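PDB 5SUV: holo-[acyl-carrier-protein] synthase from Neisseria meningitidis FAM18, which belongs to the 4'-phosphopantetheinyl transferase superfamily and, as a trimer, holds coenzyme A in pockets formed between neighbouring subunits. Local coordinates for residues 69-73 with 74-78; 80-83 with 84-88. All blocks are in the same frame, centred on the assembly; numbering follows the deposited sequence.

Contact 1. Residues 69-73 with 74-78; sequences RGAVS and FRNIG. With COA (coenzyme A), chain D.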
loop_
_atom_site.group_PDB
_atom_site.type_symbol
_atom_site.label_atom_id
_atom_site.label_comp_id
_atom_site.label_asym_id
_atom_site.label_seq_id
_atom_site.Cartn_x
_atom_site.Cartn_y
_atom_site.Cartn_z
ATOM N N ARG A 69 -15.114 -1.703 15.215
ATOM C CA ARG A 69 -15.577 -1.096 16.448
ATOM C C ARG A 69 -16.889 -0.396 16.142
ATOM O O ARG A 69 -16.980 0.324 15.146
ATOM C CB ARG A 69 -14.538 -0.094 16.975
ATOM C CG ARG A 69 -14.889 0.590 18.282
ATOM C CD ARG A 69 -13.879 1.690 18.620
ATOM N NE ARG A 69 -14.127 2.266 19.940
ATOM C CZ ARG A 69 -13.593 1.815 21.073
ATOM N NH1 ARG A 69 -12.758 0.779 21.065
ATOM N NH2 ARG A 69 -13.892 2.408 22.221
ATOM N N GLY A 70 -17.893 -0.610 16.981
ATOM C CA GLY A 70 -19.134 0.123 16.809
ATOM C C GLY A 70 -19.697 -0.045 15.417
ATOM O O GLY A 70 -19.750 -1.149 14.876
ATOM N N ALA A 71 -20.064 1.076 14.792
ATOM C CA ALA A 71 -20.673 1.011 13.472
ATOM C C ALA A 71 -19.657 0.704 12.393
ATOM O O ALA A 71 -20.049 0.363 11.276
ATOM C CB ALA A 71 -21.381 2.331 13.146
ATOM N N VAL A 72 -18.367 0.828 12.699
ATOM C CA VAL A 72 -17.323 0.441 11.766
ATOM C C VAL A 72 -17.193 -1.069 11.885
ATOM O O VAL A 72 -16.297 -1.575 12.575
ATOM C CB VAL A 72 -15.991 1.156 12.068
ATOM C CG1 VAL A 72 -14.941 0.810 11.030
ATOM C CG2 VAL A 72 -16.185 2.654 12.089
ATOM N N SER A 73 -18.084 -1.790 11.214
ATOM C CA SER A 73 -18.185 -3.237 11.319
ATOM C C SER A 73 -18.137 -3.881 9.940
ATOM O O SER A 73 -18.405 -3.251 8.910
ATOM C CB SER A 73 -19.467 -3.645 12.036
ATOM O OG SER A 73 -20.603 -3.160 11.344
ATOM N N PHE A 74 -17.804 -5.174 9.930
ATOM C CA PHE A 74 -17.814 -5.908 8.673
ATOM C C PHE A 74 -19.169 -5.816 7.995
ATOM O O PHE A 74 -19.248 -5.714 6.766
ATOM C CB PHE A 74 -17.449 -7.368 8.913
ATOM C CG PHE A 74 -16.039 -7.563 9.380
ATOM C CD1 PHE A 74 -14.982 -7.406 8.511
ATOM C CD2 PHE A 74 -15.784 -7.913 10.687
ATOM C CE1 PHE A 74 -13.674 -7.602 8.942
ATOM C CE2 PHE A 74 -14.488 -8.108 11.126
ATOM C CZ PHE A 74 -13.432 -7.945 10.258
ATOM N N ARG A 75 -20.247 -5.863 8.778
ATOM C CA ARG A 75 -21.583 -5.887 8.196
ATOM C C ARG A 75 -22.056 -4.523 7.712
ATOM O O ARG A 75 -23.088 -4.466 7.024
ATOM C CB ARG A 75 -22.602 -6.433 9.195
ATOM C CG ARG A 75 -22.538 -7.927 9.383
ATOM C CD ARG A 75 -23.734 -8.415 10.177
ATOM N NE ARG A 75 -23.695 -9.858 10.383
ATOM C CZ ARG A 75 -23.015 -10.464 11.354
ATOM N NH1 ARG A 75 -22.302 -9.759 12.223
ATOM N NH2 ARG A 75 -23.047 -11.784 11.455
ATOM N N ASN A 76 -21.306 -3.453 8.003
ATOM C CA ASN A 76 -21.620 -2.117 7.520
ATOM C C ASN A 76 -20.682 -1.635 6.424
ATOM O O ASN A 76 -20.957 -0.595 5.820
ATOM C CB ASN A 76 -21.586 -1.092 8.674
ATOM C CG ASN A 76 -22.901 -1.032 9.455
ATOM O OD1 ASN A 76 -23.946 -1.496 8.985
ATOM N ND2 ASN A 76 -22.841 -0.489 10.657
ATOM N N ILE A 77 -19.589 -2.344 6.151
ATOM C CA ILE A 77 -18.602 -1.918 5.161
ATOM C C ILE A 77 -18.758 -2.827 3.946
ATOM O O ILE A 77 -18.304 -3.975 3.961
ATOM C CB ILE A 77 -17.175 -2.000 5.701
ATOM C CG1 ILE A 77 -16.980 -1.176 6.979
ATOM C CG2 ILE A 77 -16.199 -1.581 4.608
ATOM C CD1 ILE A 77 -15.762 -1.635 7.767
ATOM N N GLY A 78 -19.363 -2.309 2.878
ATOM C CA GLY A 78 -19.603 -3.071 1.666
ATOM C C GLY A 78 -18.675 -2.648 0.541
ATOM O O GLY A 78 -18.232 -1.501 0.481
HETATM N N1A COA D . -6.711 2.247 13.735
HETATM C C2A COA D . -5.798 1.976 12.774
HETATM N N3A COA D . -4.930 0.972 12.763
HETATM C C4A COA D . -4.991 0.144 13.866
HETATM C C5A COA D . -5.890 0.289 14.972
HETATM C C6A COA D . -6.743 1.406 14.816
HETATM N N6A COA D . -7.591 1.692 15.730
HETATM N N7A COA D . -5.715 -0.638 15.879
HETATM C C8A COA D . -4.739 -1.349 15.360
HETATM N N9A COA D . -4.285 -0.921 14.161
HETATM C C1B COA D . -3.175 -1.447 13.321
HETATM C C2B COA D . -1.836 -1.485 14.190
HETATM O O2B COA D . -0.787 -0.917 13.522
HETATM C C3B COA D . -1.688 -3.039 14.318
HETATM O O3B COA D . -0.446 -3.453 14.357
HETATM P P3B COA D . 0.560 -2.937 15.717
HETATM O O7A COA D . -0.276 -3.011 16.809
HETATM O O8A COA D . 0.951 -1.543 15.335
HETATM O O9A COA D . 1.590 -3.946 15.650
HETATM C C4B COA D . -2.282 -3.436 12.957
HETATM O O4B COA D . -3.450 -2.712 12.870
HETATM C C5B COA D . -2.571 -4.930 12.793
HETATM O O5B COA D . -2.978 -5.131 11.492
HETATM P P1A COA D . -3.034 -6.673 11.044
HETATM O O1A COA D . -1.773 -7.266 11.209
HETATM O O2A COA D . -3.796 -6.675 9.757
HETATM O O3A COA D . -3.875 -7.255 12.352
HETATM P P2A COA D . -5.348 -7.808 12.228
HETATM O O4A COA D . -5.623 -8.289 13.519
HETATM O O5A COA D . -5.526 -8.586 10.957
HETATM O O6A COA D . -6.411 -6.482 12.011
HETATM C CBP COA D . -7.704 -4.872 13.179
HETATM C CCP COA D . -6.340 -5.621 13.011
HETATM C CDP COA D . -7.407 -3.442 13.468
HETATM C CEP COA D . -8.627 -4.943 11.991
HETATM C CAP COA D . -8.367 -5.497 14.347
HETATM O OAP COA D . -7.618 -5.258 15.490
HETATM C C9P COA D . -9.750 -4.983 14.601
HETATM O O9P COA D . -9.915 -3.884 14.999
HETATM N N8P COA D . -10.830 -5.816 14.409
HETATM C C7P COA D . -10.697 -7.171 13.953
HETATM C C6P COA D . -11.590 -8.054 14.840
HETATM C C5P COA D . -12.174 -9.109 13.974
HETATM O O5P COA D . -13.312 -9.091 13.617
HETATM N N4P COA D . -11.347 -10.151 13.584
HETATM C C3P COA D . -11.871 -11.181 12.683
HETATM C C2P COA D . -13.031 -11.927 13.283
HETATM S S1P COA D . -13.696 -12.963 11.994
#
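One wall of a coenzyme A pocket, to which F74 contributes its ring, is built on a tight local turn in which N76 reaches back to A71 and S73. The amide of N76 makes the main side-chain bond: ND2 donates to A71 O at 3.0 Å, with a nearly straight N-H...O angle of 165°. The carbonyl oxygen lies in the amide plane of N76, and the donor in turn lies in the carbonyl plane, on a lone pair, which fixes the amide's rotation about chi2. The same oxygen takes a weak bond from S73 N, as expected for the inverse gamma turn centred on V72, which overlaps the end of a type II' turn from R69 to V72.

S73 O is the second hub. It accepts a hydrogen bond from N76 N at 3.0 Å, with the donor well above the carbonyl plane, and a weak bond from I77 N. I77 closes over this oxygen too: with CG1 anti to its own carbonyl carbon (chi1 -57°), CG1 comes to 3.2 Å from S73 O, while CD1 carries on to V72 CG1 at 4.2 Å. With its CB directed away from residues 69-73, F74 presents its ring edge to the coenzyme A, CE2 lying 2.9 Å from O5P, a tight approach.

Beyond the turn, K57 of helix 46-63 donates NZ to F74 O and I77 O. V72 and I77 pack between F60 of that helix and L95 of helix 93-102, just where strand 77-81 begins to pair with strand 87-91.

Contact 2. Residues 80-83 with 84-88; sequences GHDA and LGKPE. With COA (coenzyme A), chain F.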
loop_
_atom_site.group_PDB
_atom_site.type_symbol
_atom_site.label_atom_id
_atom_site.label_comp_id
_atom_site.label_asym_id
_atom_site.label_seq_id
_atom_site.Cartn_x
_atom_site.Cartn_y
_atom_site.Cartn_z
ATOM N N GLY A 80 -18.488 -2.461 -3.616
ATOM C CA GLY A 80 -19.044 -2.547 -4.953
ATOM C C GLY A 80 -18.026 -2.147 -6.000
ATOM O O GLY A 80 -16.851 -1.975 -5.672
ATOM N N HIS A 81 -18.449 -1.985 -7.254
ATOM C CA HIS A 81 -17.547 -1.559 -8.317
ATOM C C HIS A 81 -18.295 -0.624 -9.255
ATOM O O HIS A 81 -19.492 -0.796 -9.492
ATOM C CB HIS A 81 -17.001 -2.754 -9.116
ATOM C CG HIS A 81 -16.280 -3.769 -8.284
ATOM N ND1 HIS A 81 -16.937 -4.711 -7.523
ATOM C CD2 HIS A 81 -14.957 -3.998 -8.110
ATOM C CE1 HIS A 81 -16.050 -5.472 -6.905
ATOM N NE2 HIS A 81 -14.841 -5.062 -7.247
ATOM N N ASP A 82 -17.583 0.359 -9.804
ATOM C CA ASP A 82 -18.199 1.274 -10.758
ATOM C C ASP A 82 -18.201 0.645 -12.151
ATOM O O ASP A 82 -17.802 -0.507 -12.343
ATOM C CB ASP A 82 -17.493 2.630 -10.750
ATOM C CG ASP A 82 -16.115 2.593 -11.411
ATOM O OD1 ASP A 82 -15.709 1.531 -11.937
ATOM O OD2 ASP A 82 -15.442 3.651 -11.415
ATOM N N ALA A 83 -18.625 1.425 -13.149
ATOM C CA ALA A 83 -18.819 0.889 -14.494
ATOM C C ALA A 83 -17.537 0.281 -15.051
ATOM O O ALA A 83 -17.586 -0.712 -15.786
ATOM C CB ALA A 83 -19.326 1.988 -15.426
ATOM N N LEU A 84 -16.386 0.868 -14.729
ATOM C CA LEU A 84 -15.114 0.414 -15.280
ATOM C C LEU A 84 -14.435 -0.655 -14.433
ATOM O O LEU A 84 -13.334 -1.095 -14.786
ATOM C CB LEU A 84 -14.159 1.599 -15.450
ATOM C CG LEU A 84 -14.652 2.775 -16.296
ATOM C CD1 LEU A 84 -13.544 3.805 -16.457
ATOM C CD2 LEU A 84 -15.140 2.300 -17.656
ATOM N N GLY A 85 -15.052 -1.083 -13.335
ATOM C CA GLY A 85 -14.470 -2.084 -12.467
ATOM C C GLY A 85 -13.720 -1.537 -11.270
ATOM O O GLY A 85 -13.207 -2.331 -10.469
ATOM N N LYS A 86 -13.639 -0.224 -11.115
ATOM C CA LYS A 86 -12.938 0.338 -9.961
ATOM C C LYS A 86 -13.685 -0.037 -8.683
ATOM O O LYS A 86 -14.899 0.186 -8.597
ATOM C CB LYS A 86 -12.829 1.857 -10.076
ATOM C CG LYS A 86 -11.958 2.496 -8.989
ATOM C CD LYS A 86 -12.040 4.016 -9.006
ATOM C CE LYS A 86 -13.369 4.508 -8.468
ATOM N NZ LYS A 86 -13.399 6.004 -8.399
ATOM N N PRO A 87 -13.013 -0.610 -7.684
ATOM C CA PRO A 87 -13.707 -0.940 -6.436
ATOM C C PRO A 87 -14.027 0.318 -5.651
ATOM O O PRO A 87 -13.296 1.313 -5.711
ATOM C CB PRO A 87 -12.694 -1.814 -5.689
ATOM C CG PRO A 87 -11.375 -1.272 -6.136
ATOM C CD PRO A 87 -11.565 -0.876 -7.585
ATOM N N GLU A 88 -15.130 0.258 -4.899
ATOM C CA GLU A 88 -15.571 1.385 -4.085
ATOM C C GLU A 88 -16.439 0.871 -2.939
ATOM O O GLU A 88 -17.037 -0.206 -3.019
ATOM C CB GLU A 88 -16.330 2.417 -4.932
ATOM C CG GLU A 88 -17.519 1.849 -5.675
ATOM C CD GLU A 88 -18.089 2.811 -6.705
ATOM O OE1 GLU A 88 -17.387 3.772 -7.088
ATOM O OE2 GLU A 88 -19.241 2.599 -7.134
HETATM N N1A COA F . -9.776 0.974 -11.782
HETATM C C2A COA F . -9.261 0.668 -10.584
HETATM N N3A COA F . -9.136 -0.521 -10.061
HETATM C C4A COA F . -9.610 -1.583 -10.862
HETATM C C5A COA F . -10.204 -1.419 -12.149
HETATM C C6A COA F . -10.252 -0.092 -12.553
HETATM N N6A COA F . -10.767 0.189 -13.725
HETATM N N7A COA F . -10.538 -2.518 -12.675
HETATM C C8A COA F . -10.209 -3.394 -11.764
HETATM N N9A COA F . -9.639 -2.882 -10.657
HETATM C C1B COA F . -9.201 -3.582 -9.510
HETATM C C2B COA F . -10.403 -4.454 -8.882
HETATM O O2B COA F . -10.534 -4.299 -7.518
HETATM C C3B COA F . -9.859 -5.846 -9.195
HETATM O O3B COA F . -10.181 -6.772 -8.286
HETATM P P3B COA F . -11.934 -6.929 -7.990
HETATM O O7A COA F . -11.828 -8.250 -7.537
HETATM O O8A COA F . -12.181 -5.890 -6.973
HETATM O O9A COA F . -12.436 -6.649 -9.340
HETATM C C4B COA F . -8.351 -5.520 -9.112
HETATM O O4B COA F . -8.224 -4.412 -9.918
HETATM C C5B COA F . -7.498 -6.631 -9.622
HETATM O O5B COA F . -6.151 -6.270 -9.307
HETATM P P1A COA F . -5.068 -7.030 -10.170
HETATM O O1A COA F . -5.189 -8.500 -10.022
HETATM O O2A COA F . -3.793 -6.273 -10.068
HETATM O O3A COA F . -5.684 -6.841 -11.667
HETATM P P2A COA F . -4.885 -7.489 -12.806
HETATM O O4A COA F . -3.480 -7.269 -12.695
HETATM O O5A COA F . -5.386 -8.852 -13.234
HETATM O O6A COA F . -5.351 -6.500 -14.036
HETATM C CBP COA F . -5.583 -4.251 -14.643
HETATM C CCP COA F . -4.920 -5.230 -13.737
HETATM C CDP COA F . -6.902 -4.028 -14.102
HETATM C CEP COA F . -4.854 -2.935 -14.609
HETATM C CAP COA F . -5.673 -4.726 -16.127
HETATM O OAP COA F . -6.207 -3.751 -16.937
HETATM C C9P COA F . -4.316 -5.066 -16.774
HETATM O O9P COA F . -3.628 -4.150 -17.199
HETATM N N8P COA F . -3.931 -6.433 -16.917
HETATM C C7P COA F . -2.624 -6.849 -17.535
HETATM C C6P COA F . -2.151 -5.898 -18.617
HETATM C C5P COA F . -1.509 -6.663 -19.764
HETATM O O5P COA F . -1.750 -6.388 -20.892
HETATM N N4P COA F . -0.603 -7.684 -19.491
HETATM C C3P COA F . 0.004 -8.420 -20.600
HETATM C C2P COA F . 1.294 -7.793 -21.062
HETATM S S1P COA F . 1.091 -6.894 -22.657
#
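H81 and P87 lie side by side on the coenzyme A side of the antiparallel hairpin formed by strands 77-81 and 87-91, close to its tip. H81 NE2 donates to the phosphate oxygen O8A at 2.8 Å, and the acceptor lies in the plane of the imidazole at its edge. The torsion that sets CG anti to the carbonyl carbon of H81 (chi1 -57°) swings the ring across towards the partner strand, with CD2 4.0 Å from P87 CB. The proline ring meets the ribose, its CG approaching O2B. Nearer the tip, L84 O accepts a weak bond from the adenine N6A, and K86 CB and CG lie against the base, while the aliphatic part of K86 also crosses the carboxylate of D82.

Behind these contacts is a 3:5 hairpin, a type I turn from D82 to G85 with a G1 bulge. G85 N bonds to D82 O at 3.0 Å and D82 N to K86 O at 2.9 Å. G85 takes the positive phi of the bulge (96°), and its O lies 3.4 Å from C8A of the base. Past the turn, G80 and E88 form a hydrogen-bonded pair, G80 N to E88 O at 2.7 Å and E88 N to G80 O at 2.9 Å; P87 also rests on L109 and M111 of strand 106-114.

D82 fastens the loop from within. Its CG sits between backbone N and carbonyl carbon (chi1 73°), which turns the carboxylate over the turn: OD1 receives a weak bond from L84 N and a firmer one from K86 N, 2.8 Å away and above the carboxylate plane.

Overall arrangement
Contact 1 comes first along the chain and contact 2 follows almost at once, their centres about 20 Å apart. Strand 77-81 links them: residues 69-78 lead out of the loop after helix 46-63 into its start, while residues 80-88 take its end round into strand 87-91, its partner in the two-stranded sheet. The two ends meet different coenzyme A molecules. The one beside F74 is also bound by H81 and L84 of the second subunit, whereas the one at the hairpin tip is also bound by K62 and I68 of the third. The pocket beside F74 thus joins contact 1 to the hairpin of a neighbouring subunit, and the other probably follows the same scheme.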